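Local coordinates for teichoic acid D-alanine hydrolase (Staphylococcus aureus, PDB 5ZH8), which removes D-alanyl groups from wall teichoic acid and lipoteichoic acid as an esterase, affecting methicillin resistance, autolysis and cell wall structure, at residues K81-S85 / S86-G90; K297-T300 / Q301-Y305; L307-P310 / K311-N314; G369-E372 / V373-K376. One frame throughout, in Å; residues are numbered along the deposited sequence.

All four contacts sit at helix ends. Interactions 1 and 4, with centres 11 Å apart, join the close of helix 74-85 to the start of helix 371-382: S86 OG lies 2.7 Å from R374 NH1, and both contacts touch the second subunit. Interactions 2 and 3, also 11 Å apart, cover the end of helix 292-303 and the start of helix 310-318, with Y305 OH 2.9 Å from N314 OD1. Interactions 2 and 4, their centres 24 Å apart, meet different residues of strand 349-355, I299 packing on V353 and Y355, I375 on T352 and Y354. This matches the beta-lactamase and penicillin-binding-protein core, a sheet with helices on both faces.

Interaction 1 (K81-S85 / S86-G90)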
loop_
_atom_site.group_PDB
_atom_site.type_symbol
_atom_site.label_atom_id
_atom_site.label_comp_id
_atom_site.label_asym_id
_atom_site.label_seq_id
_atom_site.Cartn_x
_atom_site.Cartn_y
_atom_site.Cartn_z
ATOM N N LYS A 81 -1.940 3.183 24.675
ATOM C CA LYS A 81 -2.064 1.743 24.823
ATOM C C LYS A 81 -2.419 1.091 23.499
ATOM O O LYS A 81 -1.907 0.029 23.157
ATOM C CB LYS A 81 -3.124 1.419 25.871
ATOM C CG LYS A 81 -3.189 -0.042 26.243
ATOM C CD LYS A 81 -4.014 -0.229 27.502
ATOM C CE LYS A 81 -3.783 -1.602 28.116
ATOM N NZ LYS A 81 -2.406 -1.786 28.676
ATOM N N TYR A 82 -3.308 1.732 22.757
ATOM C CA TYR A 82 -3.701 1.241 21.445
ATOM C C TYR A 82 -2.515 1.268 20.494
ATOM O O TYR A 82 -2.238 0.273 19.831
ATOM C CB TYR A 82 -4.861 2.052 20.867
ATOM C CG TYR A 82 -4.957 1.913 19.383
ATOM C CD1 TYR A 82 -5.216 0.683 18.809
ATOM C CD2 TYR A 82 -4.754 3.003 18.549
ATOM C CE1 TYR A 82 -5.279 0.530 17.444
ATOM C CE2 TYR A 82 -4.826 2.872 17.170
ATOM C CZ TYR A 82 -5.076 1.633 16.625
ATOM O OH TYR A 82 -5.146 1.505 15.262
ATOM N N LEU A 83 -1.814 2.396 20.435
ATOM C CA LEU A 83 -0.662 2.539 19.535
ATOM C C LEU A 83 0.447 1.547 19.849
ATOM O O LEU A 83 1.075 1.016 18.933
ATOM C CB LEU A 83 -0.106 3.962 19.573
ATOM C CG LEU A 83 -1.014 5.041 18.984
ATOM C CD1 LEU A 83 -0.332 6.393 19.104
ATOM C CD2 LEU A 83 -1.370 4.739 17.537
ATOM N N GLN A 84 0.688 1.289 21.134
ATOM C CA GLN A 84 1.689 0.307 21.519
ATOM C C GLN A 84 1.266 -1.114 21.142
ATOM O O GLN A 84 2.015 -1.828 20.480
ATOM C CB GLN A 84 1.982 0.381 23.010
ATOM C CG GLN A 84 2.732 1.620 23.444
ATOM C CD GLN A 84 3.345 1.463 24.836
ATOM O OE1 GLN A 84 3.751 0.364 25.256
ATOM N NE2 GLN A 84 3.412 2.575 25.567
ATOM N N SER A 85 0.068 -1.525 21.541
ATOM C CA SER A 85 -0.366 -2.903 21.304
ATOM C C SER A 85 -0.704 -3.193 19.835
ATOM O O SER A 85 -0.723 -4.349 19.420
ATOM C CB SER A 85 -1.543 -3.265 22.210
ATOM O OG SER A 85 -2.620 -2.385 22.009
ATOM N N SER A 86 -0.949 -2.153 19.044
ATOM C CA SER A 86 -1.148 -2.323 17.600
ATOM C C SER A 86 0.162 -2.255 16.798
ATOM O O SER A 86 0.138 -2.288 15.573
ATOM C CB SER A 86 -2.138 -1.280 17.081
ATOM O OG SER A 86 -1.659 0.023 17.329
ATOM N N LEU A 87 1.293 -2.164 17.492
ATOM C CA LEU A 87 2.624 -2.197 16.870
ATOM C C LEU A 87 2.871 -1.017 15.939
ATOM O O LEU A 87 3.595 -1.130 14.967
ATOM C CB LEU A 87 2.846 -3.523 16.130
ATOM C CG LEU A 87 2.530 -4.797 16.920
ATOM C CD1 LEU A 87 2.580 -6.019 16.016
ATOM C CD2 LEU A 87 3.483 -4.932 18.092
ATOM N N PHE A 88 2.261 0.118 16.263
ATOM C CA PHE A 88 2.404 1.355 15.499
ATOM C C PHE A 88 3.874 1.735 15.404
ATOM O O PHE A 88 4.574 1.752 16.416
ATOM C CB PHE A 88 1.617 2.461 16.204
ATOM C CG PHE A 88 1.709 3.807 15.546
ATOM C CD1 PHE A 88 1.195 4.020 14.271
ATOM C CD2 PHE A 88 2.274 4.884 16.227
ATOM C CE1 PHE A 88 1.264 5.277 13.681
ATOM C CE2 PHE A 88 2.340 6.140 15.642
ATOM C CZ PHE A 88 1.837 6.337 14.367
ATOM N N ASN A 89 4.345 2.011 14.190
ATOM C CA ASN A 89 5.702 2.526 13.995
ATOM C C ASN A 89 5.643 3.917 13.366
ATOM O O ASN A 89 5.418 4.054 12.163
ATOM C CB ASN A 89 6.526 1.573 13.128
ATOM C CG ASN A 89 8.017 1.849 13.219
ATOM O OD1 ASN A 89 8.740 1.138 13.919
ATOM N ND2 ASN A 89 8.483 2.883 12.523
ATOM N N GLY A 90 5.835 4.938 14.196
ATOM C CA GLY A 90 5.778 6.322 13.750
ATOM C C GLY A 90 5.602 7.264 14.924
ATOM O O GLY A 90 6.134 7.009 15.999
#
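Y82 O takes two bonds from S86 where helix 74-85 stops in a Schellman motif, the turn that leads the chain into strand 90-96. The S86 backbone N closes the last regular helical bond at 2.9 Å from Y82 O, and S86 OG reaches the same oxygen at 2.6 Å. The hydroxyl can fold back because chi1 of 60° sets it between the backbone N and the carbonyl carbon of S86. It comes to lie over one face of the Y82 ring, offset toward the rim; the ring also meets H377 edge-to-face. Next along the helix, L83 O accepts from F88 N (3.1 Å), the wider of the two bonds back into the last turn. F88 lies alongside L83, both side chains pointing the same way. L83 CD2 makes a CH-pi contact over the opposite ring face from G90 N, 4.1 Å from the F88 centroid, and the ring also touches L363 and L365 of the sheet. The narrower bond joins L87 N to Q84 O, also at 3.1 Å, with the donor well above the carbonyl plane. L87, with phi of 64°, is the residue that leaves the helical conformation, and the two bonds close around it. S85 ends the helical run; at the subunit interface it packs against S85 of the second subunit. Its OG turns back to K81 O at 2.8 Å, reaching that oxygen from the opposite face of the carbonyl plane to S85 N.

Interaction 2 (K297-T300 / Q301-Y305); sequences KLIT and QIQQY
K297 O is gripped twice by Q301: the side-chain NE2 bonds to it at 3.1 Å and the backbone N at 3.3 Å, from opposite faces of the carbonyl plane. With CG anti to its own carbonyl carbon (chi1 -78°), Q301 runs back along the helix beside K297, and K297 O lies almost in the Q301 amide plane. NE2 has a second acceptor in L243 O, while OE1 takes a bond from K306 NZ, so both ends of the amide are used. One residue further on, L298 and I302 lie side by side, CD1 to CD1 at 3.5 Å, on an apolar face that continues onto F131 of helix 129-142. I299 and Q303 cross at a slant, I299 CG2 lying 3.9 Å from Q303 OE1, while Q303 NE2 bonds to N356 O. T300 turns its OG1 back to G296 O. The helix 292-303 then closes in a Schellman motif at Y305, which has positive phi, with Y305 N bonded to I302 O. Q301 NE2 is thus an added donor to a carbonyl that already has its helical bond; L298 and I302 attach the turn to helix 129-142 by apolar contact, while Q301 and Q303 tie it to loop carbonyls by hydrogen bonds.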
loop_
_atom_site.group_PDB
_atom_site.type_symbol
_atom_site.label_atom_id
_atom_site.label_comp_id
_atom_site.label_asym_id
_atom_site.label_seq_id
_atom_site.Cartn_x
_atom_site.Cartn_y
_atom_site.Cartn_z
ATOM N N LYS A 297 0.538 22.606 14.973
ATOM C CA LYS A 297 0.855 24.017 15.196
ATOM C C LYS A 297 0.401 24.869 14.003
ATOM O O LYS A 297 -0.081 25.985 14.180
ATOM C CB LYS A 297 2.364 24.179 15.439
ATOM C CG LYS A 297 2.791 25.576 15.847
ATOM C CD LYS A 297 4.305 25.734 15.912
ATOM C CE LYS A 297 4.902 25.038 17.127
ATOM N NZ LYS A 297 6.335 25.403 17.326
ATOM N N LEU A 298 0.561 24.336 12.792
ATOM C CA LEU A 298 0.107 25.011 11.574
ATOM C C LEU A 298 -1.412 25.162 11.523
ATOM O O LEU A 298 -1.927 26.248 11.286
ATOM C CB LEU A 298 0.582 24.239 10.343
ATOM C CG LEU A 298 0.008 24.645 8.988
ATOM C CD1 LEU A 298 0.363 26.087 8.660
ATOM C CD2 LEU A 298 0.507 23.679 7.926
ATOM N N ILE A 299 -2.119 24.063 11.738
ATOM C CA ILE A 299 -3.574 24.041 11.633
ATOM C C ILE A 299 -4.245 24.863 12.731
ATOM O O ILE A 299 -5.183 25.602 12.457
ATOM C CB ILE A 299 -4.097 22.590 11.649
ATOM C CG1 ILE A 299 -3.724 21.909 10.336
ATOM C CG2 ILE A 299 -5.608 22.540 11.850
ATOM C CD1 ILE A 299 -3.680 20.405 10.446
ATOM N N THR A 300 -3.766 24.738 13.966
ATOM C CA THR A 300 -4.356 25.478 15.077
ATOM C C THR A 300 -4.187 26.986 14.900
ATOM O O THR A 300 -5.080 27.759 15.242
ATOM C CB THR A 300 -3.741 25.086 16.428
ATOM O OG1 THR A 300 -2.317 25.227 16.366
ATOM C CG2 THR A 300 -4.115 23.666 16.791
ATOM N N GLN A 301 -3.036 27.398 14.374
ATOM C CA GLN A 301 -2.778 28.814 14.125
ATOM C C GLN A 301 -3.620 29.376 12.983
ATOM O O GLN A 301 -4.075 30.517 13.058
ATOM C CB GLN A 301 -1.302 29.046 13.853
ATOM C CG GLN A 301 -0.462 29.038 15.113
ATOM C CD GLN A 301 0.975 29.401 14.828
ATOM O OE1 GLN A 301 1.420 30.501 15.143
ATOM N NE2 GLN A 301 1.706 28.483 14.205
ATOM N N ILE A 302 -3.833 28.581 11.939
ATOM C CA ILE A 302 -4.744 28.968 10.859
ATOM C C ILE A 302 -6.169 29.071 11.411
ATOM O O ILE A 302 -6.884 30.030 11.120
ATOM C CB ILE A 302 -4.680 27.991 9.662
ATOM C CG1 ILE A 302 -3.319 28.114 8.962
ATOM C CG2 ILE A 302 -5.796 28.280 8.667
ATOM C CD1 ILE A 302 -2.953 26.929 8.094
ATOM N N GLN A 303 -6.559 28.095 12.227
ATOM C CA GLN A 303 -7.855 28.112 12.895
ATOM C C GLN A 303 -8.033 29.369 13.736
ATOM O O GLN A 303 -9.149 29.871 13.875
ATOM C CB GLN A 303 -8.038 26.867 13.773
ATOM C CG GLN A 303 -8.492 25.628 13.013
ATOM C CD GLN A 303 -8.669 24.428 13.917
ATOM O OE1 GLN A 303 -7.766 24.069 14.675
ATOM N NE2 GLN A 303 -9.831 23.796 13.843
ATOM N N GLN A 304 -6.936 29.870 14.296
ATOM C CA GLN A 304 -6.947 31.110 15.080
ATOM C C GLN A 304 -6.729 32.380 14.241
ATOM O O GLN A 304 -6.396 33.427 14.780
ATOM C CB GLN A 304 -5.887 31.023 16.170
ATOM C CG GLN A 304 -6.231 30.014 17.247
ATOM C CD GLN A 304 -5.032 29.593 18.070
ATOM O OE1 GLN A 304 -3.883 29.920 17.755
ATOM N NE2 GLN A 304 -5.296 28.854 19.140
ATOM N N TYR A 305 -6.913 32.275 12.928
ATOM C CA TYR A 305 -6.878 33.424 12.020
ATOM C C TYR A 305 -5.529 34.128 11.965
ATOM O O TYR A 305 -5.462 35.349 12.012
ATOM C CB TYR A 305 -7.993 34.410 12.376
ATOM C CG TYR A 305 -9.323 33.727 12.586
ATOM C CD1 TYR A 305 -9.891 32.964 11.573
ATOM C CD2 TYR A 305 -10.003 33.834 13.789
ATOM C CE1 TYR A 305 -11.098 32.332 11.753
ATOM C CE2 TYR A 305 -11.213 33.204 13.976
ATOM C CZ TYR A 305 -11.756 32.460 12.954
ATOM O OH TYR A 305 -12.958 31.833 13.143
#

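Interaction 3 (L307-P310 / K311-N314)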
loop_
_atom_site.group_PDB
_atom_site.type_symbol
_atom_site.label_atom_id
_atom_site.label_comp_id
_atom_site.label_asym_id
_atom_site.label_seq_id
_atom_site.Cartn_x
_atom_site.Cartn_y
_atom_site.Cartn_z
ATOM N N LEU A 307 -3.228 33.480 9.372
ATOM C CA LEU A 307 -2.860 33.710 7.972
ATOM C C LEU A 307 -3.884 34.551 7.234
ATOM O O LEU A 307 -3.524 35.322 6.352
ATOM C CB LEU A 307 -2.701 32.390 7.224
ATOM C CG LEU A 307 -1.471 31.561 7.539
ATOM C CD1 LEU A 307 -1.423 30.422 6.535
ATOM C CD2 LEU A 307 -0.194 32.389 7.492
ATOM N N PHE A 308 -5.162 34.362 7.562
ATOM C CA PHE A 308 -6.241 35.125 6.959
ATOM C C PHE A 308 -7.254 35.568 8.013
ATOM O O PHE A 308 -7.333 34.996 9.104
ATOM C CB PHE A 308 -6.966 34.295 5.896
ATOM C CG PHE A 308 -6.058 33.495 5.003
ATOM C CD1 PHE A 308 -5.339 34.108 3.978
ATOM C CD2 PHE A 308 -5.937 32.124 5.171
ATOM C CE1 PHE A 308 -4.523 33.369 3.142
ATOM C CE2 PHE A 308 -5.125 31.379 4.336
ATOM C CZ PHE A 308 -4.415 32.004 3.323
ATOM N N SER A 309 -8.035 36.589 7.663
ATOM C CA SER A 309 -9.190 37.009 8.455
ATOM C C SER A 309 -10.241 35.894 8.561
ATOM O O SER A 309 -10.229 34.945 7.773
ATOM C CB SER A 309 -9.835 38.223 7.799
ATOM O OG SER A 309 -10.263 37.897 6.488
ATOM N N PRO A 310 -11.157 36.002 9.535
ATOM C CA PRO A 310 -12.203 34.976 9.667
ATOM C C PRO A 310 -13.087 34.804 8.416
ATOM O O PRO A 310 -13.456 33.678 8.079
ATOM C CB PRO A 310 -13.027 35.469 10.862
ATOM C CG PRO A 310 -12.090 36.304 11.659
ATOM C CD PRO A 310 -11.181 36.958 10.658
ATOM N N LYS A 311 -13.405 35.907 7.735
ATOM C CA LYS A 311 -14.207 35.852 6.500
ATOM C C LYS A 311 -13.538 35.095 5.342
ATOM O O LYS A 311 -14.227 34.618 4.436
ATOM C CB LYS A 311 -14.594 37.261 6.048
ATOM C CG LYS A 311 -15.624 37.923 6.946
ATOM C CD LYS A 311 -16.099 39.239 6.338
ATOM C CE LYS A 311 -16.994 40.022 7.280
ATOM N NZ LYS A 311 -18.136 39.208 7.787
ATOM N N ILE A 312 -12.212 34.986 5.371
ATOM C CA ILE A 312 -11.478 34.136 4.422
ATOM C C ILE A 312 -11.290 32.723 4.990
ATOM O O ILE A 312 -11.542 31.732 4.300
ATOM C CB ILE A 312 -10.100 34.744 4.056
ATOM C CG1 ILE A 312 -10.262 36.123 3.396
ATOM C CG2 ILE A 312 -9.308 33.810 3.144
ATOM C CD1 ILE A 312 -11.048 36.123 2.107
ATOM N N THR A 313 -10.865 32.643 6.248
ATOM C CA THR A 313 -10.517 31.372 6.869
ATOM C C THR A 313 -11.715 30.436 7.043
ATOM O O THR A 313 -11.617 29.248 6.736
ATOM C CB THR A 313 -9.870 31.583 8.247
ATOM O OG1 THR A 313 -8.690 32.387 8.110
ATOM C CG2 THR A 313 -9.517 30.245 8.882
ATOM N N ASN A 314 -12.834 30.960 7.539
ATOM C CA ASN A 314 -13.975 30.103 7.875
ATOM C C ASN A 314 -14.484 29.287 6.677
ATOM O O ASN A 314 -14.588 28.060 6.771
ATOM C CB ASN A 314 -15.116 30.902 8.505
ATOM C CG ASN A 314 -14.756 31.485 9.860
ATOM O OD1 ASN A 314 -13.803 31.052 10.515
ATOM N ND2 ASN A 314 -15.520 32.495 10.280
#
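T313 sets its OG1 anti to the carbonyl carbon and beside its own backbone N (chi1 -59°), which puts the hydroxyl next to the amide, so that both can donate to S309 O. F308 likewise has CG on the side of its backbone N, with chi1 at -42°; its CB touches I312 and T313, while the far end of the ring leads away from them. S309 O is the hub. It accepts from T313 N at 2.8 Å, nearly straight on to the carbonyl, from T313 OG1 at 3.0 Å, and from I312 N at 3.1 Å; the last two donors stand above the carbonyl plane. S309 itself is the N-cap residue of helix 310-318, and P310 follows as the first helical residue, a place where proline's missing N-H costs no helical bond. The next helical bond is regular, N314 N to P310 O at 2.8 Å. Apolar contact comes from F308 and I312, which cross at about a right angle, I312 CG2 lying 3.6 Å from F308 CB. The hydroxyl oxygen of T313 sits near the plane of the F308 ring, at its edge. Outside the contact, F308 packs on L135, K138 and Q139 of helix 129-142, and I312 reaches E142 of the same helix. P310 and T313 also lie against Y305, while N314 ND2 donates to Q397 O at the end of the chain.

Interaction 4 (G369-E372 / V373-K376); sequences GNNE and VRIK
At the start of helix 371-382 two i to i+4 bonds, I375 N to N371 O and K376 N to E372 O, are each 3.0 Å long. Ahead of them N370 caps the turn: its OD1 accepts from V373 N at 3.2 Å, a straight bond (170° at the hydrogen) whose donor stands above the amide carbonyl plane, and more weakly from E372 N. CG anti to the backbone N (chi1 -166°) folds the N370 amide over the end of the helix, where it crosses V373 at about a right angle and rests against CG2. Y266 of the second subunit packs on both residues. R374 lies extended from CG to NE, its CG 3.5 Å from N370 O, and crosses the N371 side chain at about a right angle, with CD near N371 OD1; the guanidinium is held further on by S86. N371 ND2 donates to T352 OG1 and L363 O, pinning the helix start to two neighbouring strands. E372 bends at chi2 and sends its carboxylate to R341 and the Y354 hydroxyl. Its CG meets K376 CE at 3.8 Å, but OE2 and NZ stay 5.5 Å apart, so the pair may feel some attraction without a salt bridge. I375 CG2 lies against E372 O. The whole is an asparagine N-cap on the helix that packs against strands 349-355 and 359-365 in this beta-lactamase-like fold.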
loop_
_atom_site.group_PDB
_atom_site.type_symbol
_atom_site.label_atom_id
_atom_site.label_comp_id
_atom_site.label_asym_id
_atom_site.label_seq_id
_atom_site.Cartn_x
_atom_site.Cartn_y
_atom_site.Cartn_z
ATOM N N GLY A 369 1.342 0.993 5.902
ATOM C CA GLY A 369 0.227 0.218 6.413
ATOM C C GLY A 369 -1.010 1.075 6.472
ATOM O O GLY A 369 -1.034 2.170 5.933
ATOM N N ASN A 370 -2.039 0.574 7.139
ATOM C CA ASN A 370 -3.321 1.259 7.200
ATOM C C ASN A 370 -3.323 2.306 8.314
ATOM O O ASN A 370 -3.565 1.994 9.488
ATOM C CB ASN A 370 -4.434 0.238 7.409
ATOM C CG ASN A 370 -5.807 0.811 7.156
ATOM O OD1 ASN A 370 -6.004 2.024 7.188
ATOM N ND2 ASN A 370 -6.769 -0.069 6.905
ATOM N N ASN A 371 -3.060 3.555 7.946
ATOM C CA ASN A 371 -3.043 4.635 8.925
ATOM C C ASN A 371 -4.464 5.139 9.233
ATOM O O ASN A 371 -4.717 5.668 10.311
ATOM C CB ASN A 371 -2.151 5.782 8.426
ATOM C CG ASN A 371 -1.604 6.636 9.556
ATOM O OD1 ASN A 371 -1.172 6.114 10.592
ATOM N ND2 ASN A 371 -1.609 7.952 9.360
ATOM N N GLU A 372 -5.385 4.967 8.285
ATOM C CA GLU A 372 -6.728 5.563 8.379
ATOM C C GLU A 372 -7.556 4.899 9.469
ATOM O O GLU A 372 -8.267 5.568 10.207
ATOM C CB GLU A 372 -7.473 5.449 7.055
ATOM C CG GLU A 372 -8.627 6.430 6.930
ATOM C CD GLU A 372 -8.206 7.805 6.425
ATOM O OE1 GLU A 372 -7.157 7.901 5.772
ATOM O OE2 GLU A 372 -8.936 8.794 6.657
ATOM N N VAL A 373 -7.460 3.578 9.554
ATOM C CA VAL A 373 -8.144 2.835 10.594
ATOM C C VAL A 373 -7.660 3.318 11.955
ATOM O O VAL A 373 -8.452 3.427 12.891
ATOM C CB VAL A 373 -7.924 1.311 10.450
ATOM C CG1 VAL A 373 -8.385 0.574 11.697
ATOM C CG2 VAL A 373 -8.671 0.771 9.237
ATOM N N ARG A 374 -6.369 3.625 12.057
ATOM C CA ARG A 374 -5.793 4.045 13.334
ATOM C C ARG A 374 -6.320 5.409 13.750
ATOM O O ARG A 374 -6.819 5.576 14.858
ATOM C CB ARG A 374 -4.260 4.090 13.275
ATOM C CG ARG A 374 -3.577 2.772 12.936
ATOM C CD ARG A 374 -2.082 3.000 12.757
ATOM N NE ARG A 374 -1.306 1.763 12.643
ATOM C CZ ARG A 374 -1.017 0.957 13.658
ATOM N NH1 ARG A 374 -1.465 1.221 14.878
ATOM N NH2 ARG A 374 -0.292 -0.130 13.450
ATOM N N ILE A 375 -6.205 6.381 12.854
ATOM C CA ILE A 375 -6.599 7.751 13.160
ATOM C C ILE A 375 -8.117 7.859 13.381
ATOM O O ILE A 375 -8.564 8.683 14.171
ATOM C CB ILE A 375 -6.100 8.736 12.074
ATOM C CG1 ILE A 375 -6.051 10.169 12.613
ATOM C CG2 ILE A 375 -6.959 8.661 10.816
ATOM C CD1 ILE A 375 -5.317 11.139 11.713
ATOM N N LYS A 376 -8.896 7.016 12.705
ATOM C CA LYS A 376 -10.345 6.963 12.927
ATOM C C LYS A 376 -10.655 6.456 14.315
ATOM O O LYS A 376 -11.514 6.993 15.005
ATOM C CB LYS A 376 -11.040 6.057 11.914
ATOM C CG LYS A 376 -11.212 6.673 10.543
ATOM C CD LYS A 376 -11.719 5.635 9.555
ATOM C CE LYS A 376 -12.148 6.269 8.234
ATOM N NZ LYS A 376 -13.284 5.532 7.587
#